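Local coordinates for protein ubiquitin-like-specific protease 2 (Saccharomyces cerevisiae, PDB 5LNB) that cleaves SUMO from modified proteins as a thiol protease of the peptidase C48 family, represented here by its catalytic domain, at residues Ile53-Tyr61 with Leu268-Gln276; Leu18-Lys26 with Tyr33-Lys41. One frame throughout, in Å; residues are numbered along the deposited sequence.

Contact 1: Ile53-Tyr61 with Leu268-Gln276; sequences ILDFFTKFY and LRHTLKLLQ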
loop_
_atom_site.group_PDB
_atom_site.type_symbol
_atom_site.label_atom_id
_atom_site.label_comp_id
_atom_site.label_asym_id
_atom_site.label_seq_id
_atom_site.Cartn_x
_atom_site.Cartn_y
_atom_site.Cartn_z
ATOM N N ILE A 53 10.371 -5.191 -1.042
ATOM C CA ILE A 53 9.519 -5.677 -2.115
ATOM C C ILE A 53 8.154 -5.013 -2.043
ATOM O O ILE A 53 7.621 -4.532 -3.048
ATOM C CB ILE A 53 9.399 -7.209 -2.046
ATOM C CG1 ILE A 53 10.747 -7.879 -2.356
ATOM C CG2 ILE A 53 8.322 -7.675 -2.989
ATOM C CD1 ILE A 53 11.309 -7.533 -3.722
ATOM N N LEU A 54 7.569 -4.973 -0.854
ATOM C CA LEU A 54 6.219 -4.438 -0.737
ATOM C C LEU A 54 6.187 -2.943 -1.037
ATOM O O LEU A 54 5.317 -2.479 -1.783
ATOM C CB LEU A 54 5.653 -4.731 0.648
ATOM C CG LEU A 54 4.165 -4.399 0.695
ATOM C CD1 LEU A 54 3.446 -5.506 1.392
ATOM C CD2 LEU A 54 3.944 -3.045 1.390
ATOM N N ASP A 55 7.122 -2.168 -0.471
ATOM C CA ASP A 55 7.099 -0.727 -0.738
ATOM C C ASP A 55 7.407 -0.433 -2.204
ATOM O O ASP A 55 6.833 0.492 -2.785
ATOM C CB ASP A 55 8.056 0.030 0.197
ATOM C CG ASP A 55 7.569 0.044 1.654
ATOM O OD1 ASP A 55 6.355 0.123 1.871
ATOM O OD2 ASP A 55 8.391 -0.042 2.586
ATOM N N PHE A 56 8.285 -1.221 -2.833
ATOM C CA PHE A 56 8.529 -1.016 -4.254
ATOM C C PHE A 56 7.257 -1.215 -5.068
ATOM O O PHE A 56 6.915 -0.390 -5.922
ATOM C CB PHE A 56 9.617 -1.949 -4.772
ATOM C CG PHE A 56 9.766 -1.886 -6.262
ATOM C CD1 PHE A 56 10.404 -0.814 -6.857
ATOM C CD2 PHE A 56 9.230 -2.871 -7.074
ATOM C CE1 PHE A 56 10.540 -0.744 -8.232
ATOM C CE2 PHE A 56 9.357 -2.795 -8.449
ATOM C CZ PHE A 56 10.013 -1.729 -9.025
ATOM N N PHE A 57 6.541 -2.312 -4.824
ATOM C CA PHE A 57 5.411 -2.638 -5.685
ATOM C C PHE A 57 4.180 -1.784 -5.410
ATOM O O PHE A 57 3.430 -1.482 -6.345
ATOM C CB PHE A 57 5.071 -4.113 -5.555
ATOM C CG PHE A 57 5.802 -4.971 -6.528
ATOM C CD1 PHE A 57 5.627 -4.784 -7.894
ATOM C CD2 PHE A 57 6.661 -5.968 -6.092
ATOM C CE1 PHE A 57 6.301 -5.583 -8.821
ATOM C CE2 PHE A 57 7.327 -6.779 -7.015
ATOM C CZ PHE A 57 7.144 -6.584 -8.376
ATOM N N THR A 58 3.931 -1.381 -4.163
ATOM C CA THR A 58 2.837 -0.442 -3.950
ATOM C C THR A 58 3.105 0.849 -4.710
ATOM O O THR A 58 2.224 1.371 -5.402
ATOM C CB THR A 58 2.636 -0.161 -2.455
ATOM O OG1 THR A 58 3.811 0.458 -1.914
ATOM C CG2 THR A 58 2.346 -1.453 -1.697
ATOM N N LYS A 59 4.338 1.350 -4.627
ATOM C CA LYS A 59 4.748 2.483 -5.443
ATOM C C LYS A 59 4.598 2.169 -6.927
ATOM O O LYS A 59 4.050 2.970 -7.693
ATOM C CB LYS A 59 6.191 2.848 -5.111
ATOM C CG LYS A 59 6.743 4.015 -5.891
ATOM C CD LYS A 59 6.173 5.315 -5.383
ATOM C CE LYS A 59 6.997 6.517 -5.880
ATOM N NZ LYS A 59 6.218 7.786 -5.813
ATOM N N PHE A 60 5.075 0.996 -7.346
ATOM C CA PHE A 60 5.049 0.638 -8.759
ATOM C C PHE A 60 3.626 0.680 -9.323
ATOM O O PHE A 60 3.374 1.303 -10.363
ATOM C CB PHE A 60 5.684 -0.742 -8.941
ATOM C CG PHE A 60 5.789 -1.173 -10.373
ATOM C CD1 PHE A 60 6.838 -0.734 -11.169
ATOM C CD2 PHE A 60 4.833 -2.008 -10.927
ATOM C CE1 PHE A 60 6.937 -1.128 -12.488
ATOM C CE2 PHE A 60 4.928 -2.405 -12.250
ATOM C CZ PHE A 60 5.984 -1.967 -13.033
ATOM N N TYR A 61 2.672 0.034 -8.643
ATOM C CA TYR A 61 1.325 -0.059 -9.198
ATOM C C TYR A 61 0.517 1.223 -9.039
ATOM O O TYR A 61 -0.424 1.444 -9.811
ATOM C CB TYR A 61 0.581 -1.241 -8.579
ATOM C CG TYR A 61 1.127 -2.552 -9.087
ATOM C CD1 TYR A 61 1.144 -2.826 -10.453
ATOM C CD2 TYR A 61 1.665 -3.496 -8.217
ATOM C CE1 TYR A 61 1.672 -4.012 -10.935
ATOM C CE2 TYR A 61 2.192 -4.688 -8.692
ATOM C CZ TYR A 61 2.191 -4.937 -10.044
ATOM O OH TYR A 61 2.699 -6.119 -10.513
ATOM N N LEU A 268 4.969 -11.531 -9.825
ATOM C CA LEU A 268 5.788 -10.455 -9.278
ATOM C C LEU A 268 7.271 -10.695 -9.556
ATOM O O LEU A 268 8.002 -9.756 -9.887
ATOM C CB LEU A 268 5.531 -10.304 -7.778
ATOM C CG LEU A 268 4.117 -9.900 -7.327
ATOM C CD1 LEU A 268 4.032 -9.994 -5.818
ATOM C CD2 LEU A 268 3.748 -8.479 -7.800
ATOM N N ARG A 269 7.731 -11.949 -9.449
ATOM C CA ARG A 269 9.125 -12.256 -9.770
ATOM C C ARG A 269 9.422 -11.958 -11.228
ATOM O O ARG A 269 10.443 -11.345 -11.554
ATOM C CB ARG A 269 9.454 -13.718 -9.477
ATOM C CG ARG A 269 9.569 -14.086 -8.030
ATOM C CD ARG A 269 10.453 -15.329 -7.873
ATOM N NE ARG A 269 10.268 -16.324 -8.932
ATOM C CZ ARG A 269 9.377 -17.313 -8.898
ATOM N NH1 ARG A 269 8.562 -17.438 -7.863
ATOM N NH2 ARG A 269 9.297 -18.175 -9.904
ATOM N N HIS A 270 8.534 -12.394 -12.124
ATOM C CA HIS A 270 8.720 -12.115 -13.543
ATOM C C HIS A 270 8.779 -10.616 -13.811
ATOM O O HIS A 270 9.560 -10.163 -14.654
ATOM C CB HIS A 270 7.602 -12.764 -14.363
ATOM C CG HIS A 270 7.842 -12.720 -15.843
ATOM N ND1 HIS A 270 7.081 -11.954 -16.702
ATOM C CD2 HIS A 270 8.769 -13.337 -16.615
ATOM C CE1 HIS A 270 7.523 -12.109 -17.938
ATOM N NE2 HIS A 270 8.547 -12.943 -17.912
ATOM N N THR A 271 7.957 -9.829 -13.114
ATOM C CA THR A 271 7.985 -8.385 -13.326
ATOM C C THR A 271 9.327 -7.797 -12.904
ATOM O O THR A 271 9.960 -7.055 -13.665
ATOM C CB THR A 271 6.847 -7.709 -12.560
ATOM O OG1 THR A 271 5.585 -8.171 -13.059
ATOM C CG2 THR A 271 6.939 -6.194 -12.709
ATOM N N LEU A 272 9.770 -8.112 -11.686
ATOM C CA LEU A 272 11.052 -7.607 -11.209
ATOM C C LEU A 272 12.187 -8.090 -12.102
ATOM O O LEU A 272 12.997 -7.292 -12.591
ATOM C CB LEU A 272 11.272 -8.046 -9.762
ATOM C CG LEU A 272 10.700 -7.134 -8.689
ATOM C CD1 LEU A 272 11.016 -7.689 -7.303
ATOM C CD2 LEU A 272 11.276 -5.721 -8.856
ATOM N N LYS A 273 12.254 -9.403 -12.329
ATOM C CA LYS A 273 13.282 -9.966 -13.192
ATOM C C LYS A 273 13.350 -9.217 -14.516
ATOM O O LYS A 273 14.433 -8.886 -15.005
ATOM C CB LYS A 273 13.007 -11.456 -13.420
ATOM C CG LYS A 273 14.155 -12.181 -14.110
ATOM C CD LYS A 273 15.437 -12.014 -13.302
ATOM C CE LYS A 273 16.679 -12.257 -14.138
ATOM N NZ LYS A 273 17.893 -11.889 -13.365
ATOM N N LEU A 274 12.189 -8.929 -15.102
ATOM C CA LEU A 274 12.147 -8.211 -16.370
ATOM C C LEU A 274 12.688 -6.791 -16.216
ATOM O O LEU A 274 13.493 -6.330 -17.035
ATOM C CB LEU A 274 10.715 -8.204 -16.897
ATOM C CG LEU A 274 10.390 -7.688 -18.297
ATOM C CD1 LEU A 274 11.571 -7.839 -19.245
ATOM C CD2 LEU A 274 9.174 -8.455 -18.818
ATOM N N LEU A 275 12.257 -6.081 -15.165
ATOM C CA LEU A 275 12.778 -4.740 -14.918
ATOM C C LEU A 275 14.294 -4.756 -14.756
ATOM O O LEU A 275 14.979 -3.809 -15.169
ATOM C CB LEU A 275 12.118 -4.129 -13.679
ATOM C CG LEU A 275 10.635 -3.760 -13.782
ATOM C CD1 LEU A 275 10.138 -3.153 -12.476
ATOM C CD2 LEU A 275 10.382 -2.799 -14.942
ATOM N N GLN A 276 14.834 -5.820 -14.158
ATOM C CA GLN A 276 16.276 -5.924 -13.984
ATOM C C GLN A 276 16.968 -6.118 -15.326
ATOM O O GLN A 276 17.999 -5.493 -15.604
ATOM C CB GLN A 276 16.596 -7.078 -13.039
ATOM C CG GLN A 276 17.969 -7.028 -12.420
ATOM C CD GLN A 276 18.731 -8.311 -12.633
ATOM O OE1 GLN A 276 18.253 -9.217 -13.313
ATOM N NE2 GLN A 276 19.923 -8.401 -12.053
HETATM O O HOH W 1 2.930 -6.499 -12.984
#
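F57 reaches from helix 53-61 into the flank of helix 268-276, and its ring meets three residues there in three different ways. Over the centre of one face sits CD2 of L268, a CH-pi contact 3.9 Å from the ring centroid and only 7° off the normal. The ring edge near CE1 faces T271 CG2, while F57 CZ meets L272 CG at 3.6 Å. The opposite face is covered by F56 CD2 of the same helix, so the ring is packed on both sides.

L272 can be followed from CB outward. From CB the chain steps to CG, anti to the carbonyl carbon (chi1 -87°), which brings the branch point against F57 CZ and CE2. There it forks: CD1 reaches I53 CD1 at 3.6 Å and also touches F57 CE2, and CD2 reaches F56 CE2 at 3.5 Å. Further along, L275 CD1 fills the angle between two rings, 3.7 Å from F56 CZ at the edge of that ring and 3.8 Å from F60 CE1.

Polar contact is confined to one margin, where a water lies 2.5 Å from Y61 OH and also bonds T271 OG1, a hydroxyl that has N267 O as a further partner. No direct hydrogen bond joins the segments. The axes of 53-61 and 268-276 approach to 12.5 Å and run at 82°: nearly perpendicular helix packing, spaced by large side chains, within this Ulp1-type protease fragment.

Contact 2: Leu18-Lys26 with Tyr33-Lys41; sequences LFKPSLCYK and YTITNQDFK
F19 lays its ring on that of F40 in an offset stack, centroids 4.2 Å apart and planes within 8° of parallel. With CG anti to the backbone N (chi1 -169°), the ring lies over the single short turn of helix 37-40, where F40 CB also approaches the same face. At the ring edge, F19 CE2 lies 3.2 Å from I35 O, near the ring plane, and touches I35 CG2. Were F19 an alanine, F40 would probably lose its stacking partner and a gap would be likely to open beside I35. F19 also contributes its carbonyl: a water donates to F19 O, accepts from N37 N and bonds S22 OG, bridging the loop to the helix start.

After the cis peptide before P21, S22 turns in, its CB 3.3 Å from I35 O and its OG against T36 CG2. T36 is the N-cap residue, and its backbone N donates to D39 OD2 at 3.1 Å.

L23 and I35 form a hydrogen-bonded antiparallel pair: I35 N to L23 O is 2.7 Å and nearly straight, whereas the return bond from L23 N is more bent, at 130°. C24 faces T34 in a non-hydrogen-bonded pair, and Y25 and Y33 exchange a second couple of backbone bonds, Y25 N to Y33 O being 2.8 Å.

L23, Y25, Y33 and I35 share one face of this two-stranded hairpin. That face rests on the helices: L23 against L272 and L275 of helix 264-285, Y25 against L275 and against F60 of helix 51-67, Y33 and I35 against F56.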
loop_
_atom_site.group_PDB
_atom_site.type_symbol
_atom_site.label_atom_id
_atom_site.label_comp_id
_atom_site.label_asym_id
_atom_site.label_seq_id
_atom_site.Cartn_x
_atom_site.Cartn_y
_atom_site.Cartn_z
ATOM N N LEU A 18 20.761 -15.763 -9.334
ATOM C CA LEU A 18 21.477 -14.501 -9.471
ATOM C C LEU A 18 20.514 -13.363 -9.815
ATOM O O LEU A 18 19.772 -13.431 -10.799
ATOM C CB LEU A 18 22.570 -14.611 -10.541
ATOM C CG LEU A 18 23.620 -15.723 -10.405
ATOM C CD1 LEU A 18 24.554 -15.729 -11.605
ATOM C CD2 LEU A 18 24.425 -15.598 -9.115
ATOM N N PHE A 19 20.515 -12.325 -8.978
ATOM C CA PHE A 19 19.771 -11.088 -9.218
ATOM C C PHE A 19 20.765 -9.940 -9.040
ATOM O O PHE A 19 20.675 -9.146 -8.103
ATOM C CB PHE A 19 18.583 -10.960 -8.275
ATOM C CG PHE A 19 17.627 -9.855 -8.638
ATOM C CD1 PHE A 19 16.685 -10.035 -9.638
ATOM C CD2 PHE A 19 17.647 -8.648 -7.960
ATOM C CE1 PHE A 19 15.794 -9.028 -9.967
ATOM C CE2 PHE A 19 16.754 -7.632 -8.281
ATOM C CZ PHE A 19 15.828 -7.822 -9.287
ATOM N N LYS A 20 21.725 -9.872 -9.960
ATOM C CA LYS A 20 22.915 -9.077 -9.812
ATOM C C LYS A 20 23.273 -8.536 -11.193
ATOM O O LYS A 20 23.362 -9.319 -12.154
ATOM C CB LYS A 20 24.054 -9.931 -9.244
ATOM C CG LYS A 20 25.113 -9.173 -8.481
ATOM C CD LYS A 20 26.214 -10.126 -8.023
ATOM C CE LYS A 20 27.580 -9.440 -7.973
ATOM N NZ LYS A 20 28.675 -10.399 -7.632
ATOM N N PRO A 21 23.466 -7.218 -11.341
ATOM C CA PRO A 21 23.408 -6.234 -10.254
ATOM C C PRO A 21 22.004 -6.018 -9.679
ATOM O O PRO A 21 20.998 -6.476 -10.232
ATOM C CB PRO A 21 23.910 -4.957 -10.922
ATOM C CG PRO A 21 23.544 -5.125 -12.359
ATOM C CD PRO A 21 23.716 -6.584 -12.648
ATOM N N SER A 22 21.942 -5.311 -8.556
ATOM C CA SER A 22 20.652 -4.975 -7.981
ATOM C C SER A 22 19.877 -4.066 -8.926
ATOM O O SER A 22 20.451 -3.218 -9.612
ATOM C CB SER A 22 20.838 -4.296 -6.627
ATOM O OG SER A 22 21.643 -5.092 -5.779
ATOM N N LEU A 23 18.564 -4.259 -8.970
ATOM C CA LEU A 23 17.710 -3.370 -9.740
ATOM C C LEU A 23 17.695 -1.980 -9.115
ATOM O O LEU A 23 17.472 -1.824 -7.911
ATOM C CB LEU A 23 16.289 -3.923 -9.815
ATOM C CG LEU A 23 15.223 -2.971 -10.356
ATOM C CD1 LEU A 23 15.556 -2.529 -11.784
ATOM C CD2 LEU A 23 13.857 -3.633 -10.274
ATOM N N CYS A 24 17.933 -0.971 -9.939
ATOM C CA CYS A 24 17.792 0.424 -9.547
ATOM C C CYS A 24 16.713 1.027 -10.439
ATOM O O CYS A 24 16.908 1.165 -11.650
ATOM C CB CYS A 24 19.121 1.164 -9.685
ATOM S SG CYS A 24 19.073 2.821 -9.034
ATOM N N TYR A 25 15.569 1.360 -9.858
ATOM C CA TYR A 25 14.421 1.806 -10.634
ATOM C C TYR A 25 14.085 3.251 -10.289
ATOM O O TYR A 25 14.015 3.614 -9.108
ATOM C CB TYR A 25 13.218 0.898 -10.390
ATOM C CG TYR A 25 12.145 1.062 -11.432
ATOM C CD1 TYR A 25 11.056 1.909 -11.219
ATOM C CD2 TYR A 25 12.228 0.390 -12.640
ATOM C CE1 TYR A 25 10.076 2.061 -12.186
ATOM C CE2 TYR A 25 11.260 0.533 -13.604
ATOM C CZ TYR A 25 10.190 1.365 -13.375
ATOM O OH TYR A 25 9.246 1.492 -14.362
ATOM N N LYS A 26 13.865 4.064 -11.321
ATOM C CA LYS A 26 13.594 5.493 -11.197
ATOM C C LYS A 26 12.148 5.772 -11.594
ATOM O O LYS A 26 11.765 5.534 -12.745
ATOM C CB LYS A 26 14.550 6.290 -12.087
ATOM C CG LYS A 26 14.794 5.625 -13.458
ATOM C CD LYS A 26 15.638 6.502 -14.394
ATOM C CE LYS A 26 15.992 5.788 -15.708
ATOM N NZ LYS A 26 17.100 4.784 -15.576
ATOM N N TYR A 33 14.516 3.485 -6.302
ATOM C CA TYR A 33 14.447 2.297 -5.458
ATOM C C TYR A 33 15.504 1.295 -5.896
ATOM O O TYR A 33 15.706 1.073 -7.094
ATOM C CB TYR A 33 13.063 1.624 -5.521
ATOM C CG TYR A 33 11.929 2.428 -4.918
ATOM C CD1 TYR A 33 11.545 3.653 -5.462
ATOM C CD2 TYR A 33 11.233 1.956 -3.814
ATOM C CE1 TYR A 33 10.499 4.394 -4.905
ATOM C CE2 TYR A 33 10.188 2.674 -3.256
ATOM C CZ TYR A 33 9.824 3.894 -3.803
ATOM O OH TYR A 33 8.780 4.602 -3.244
ATOM N N THR A 34 16.180 0.696 -4.922
ATOM C CA THR A 34 17.138 -0.369 -5.178
ATOM C C THR A 34 16.578 -1.677 -4.645
ATOM O O THR A 34 16.175 -1.754 -3.479
ATOM C CB THR A 34 18.492 -0.070 -4.533
ATOM O OG1 THR A 34 19.121 1.024 -5.220
ATOM C CG2 THR A 34 19.395 -1.292 -4.604
ATOM N N ILE A 35 16.534 -2.695 -5.499
ATOM C CA ILE A 35 16.044 -4.017 -5.126
ATOM C C ILE A 35 17.209 -4.983 -5.252
ATOM O O ILE A 35 17.693 -5.230 -6.366
ATOM C CB ILE A 35 14.868 -4.461 -6.003
ATOM C CG1 ILE A 35 13.686 -3.501 -5.835
ATOM C CG2 ILE A 35 14.507 -5.913 -5.699
ATOM C CD1 ILE A 35 13.228 -3.352 -4.408
ATOM N N THR A 36 17.657 -5.534 -4.125
ATOM C CA THR A 36 18.776 -6.465 -4.124
ATOM C C THR A 36 18.276 -7.903 -4.207
ATOM O O THR A 36 17.076 -8.182 -4.090
ATOM C CB THR A 36 19.644 -6.294 -2.874
ATOM O OG1 THR A 36 18.923 -6.748 -1.724
ATOM C CG2 THR A 36 20.075 -4.834 -2.682
ATOM N N ASN A 37 19.225 -8.829 -4.408
ATOM C CA ASN A 37 18.870 -10.242 -4.418
ATOM C C ASN A 37 18.282 -10.666 -3.079
ATOM O O ASN A 37 17.342 -11.464 -3.032
ATOM C CB ASN A 37 20.086 -11.100 -4.761
ATOM C CG ASN A 37 19.749 -12.581 -4.817
ATOM O OD1 ASN A 37 19.002 -13.016 -5.688
ATOM N ND2 ASN A 37 20.290 -13.358 -3.883
ATOM N N GLN A 38 18.820 -10.131 -1.979
ATOM C CA GLN A 38 18.273 -10.425 -0.662
ATOM C C GLN A 38 16.785 -10.082 -0.582
ATOM O O GLN A 38 16.031 -10.762 0.120
ATOM C CB GLN A 38 19.071 -9.666 0.404
ATOM C CG GLN A 38 19.193 -10.377 1.744
ATOM C CD GLN A 38 19.979 -11.690 1.670
ATOM O OE1 GLN A 38 19.823 -12.561 2.531
ATOM N NE2 GLN A 38 20.828 -11.835 0.649
ATOM N N ASP A 39 16.341 -9.040 -1.300
ATOM C CA ASP A 39 14.919 -8.690 -1.331
ATOM C C ASP A 39 14.157 -9.574 -2.311
ATOM O O ASP A 39 13.082 -10.098 -1.996
ATOM C CB ASP A 39 14.737 -7.216 -1.724
ATOM C CG ASP A 39 15.556 -6.267 -0.867
ATOM O OD1 ASP A 39 15.588 -6.455 0.365
ATOM O OD2 ASP A 39 16.171 -5.331 -1.426
ATOM N N PHE A 40 14.711 -9.736 -3.511
ATOM C CA PHE A 40 14.061 -10.492 -4.574
ATOM C C PHE A 40 13.776 -11.936 -4.157
ATOM O O PHE A 40 12.774 -12.522 -4.585
ATOM C CB PHE A 40 14.961 -10.422 -5.818
ATOM C CG PHE A 40 14.518 -11.281 -6.969
ATOM C CD1 PHE A 40 13.513 -10.856 -7.825
ATOM C CD2 PHE A 40 15.138 -12.493 -7.220
ATOM C CE1 PHE A 40 13.114 -11.641 -8.895
ATOM C CE2 PHE A 40 14.747 -13.276 -8.287
ATOM C CZ PHE A 40 13.736 -12.849 -9.127
ATOM N N LYS A 41 14.625 -12.522 -3.314
ATOM C CA LYS A 41 14.509 -13.951 -3.043
ATOM C C LYS A 41 13.300 -14.295 -2.179
ATOM O O LYS A 41 12.922 -15.471 -2.112
ATOM C CB LYS A 41 15.781 -14.467 -2.373
ATOM C CG LYS A 41 15.830 -14.204 -0.884
ATOM C CD LYS A 41 17.212 -14.489 -0.342
ATOM C CE LYS A 41 17.273 -14.243 1.151
ATOM N NZ LYS A 41 18.656 -14.438 1.669
HETATM O O HOH W 2 21.546 -7.852 -5.788
#

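From the N terminus, contact 2 comes first: the chain runs through strand 23-26, turns, and returns in strand 32-35 and helix 37-40, with six residues separating the two segments. Helix 51-67 follows, opening contact 1, which closes only after 206 residues, when helix 264-285 arrives. The two are therefore in series, neither enclosing nor crossing the other, yet they lie about 10 Å apart, centre to centre. Q276 NE2 probably bonds P21 O, and I53 packs against D39, so the N-terminal hairpin, the early helix and the late helix are tied together, an example of local and distant contacts building one packed unit.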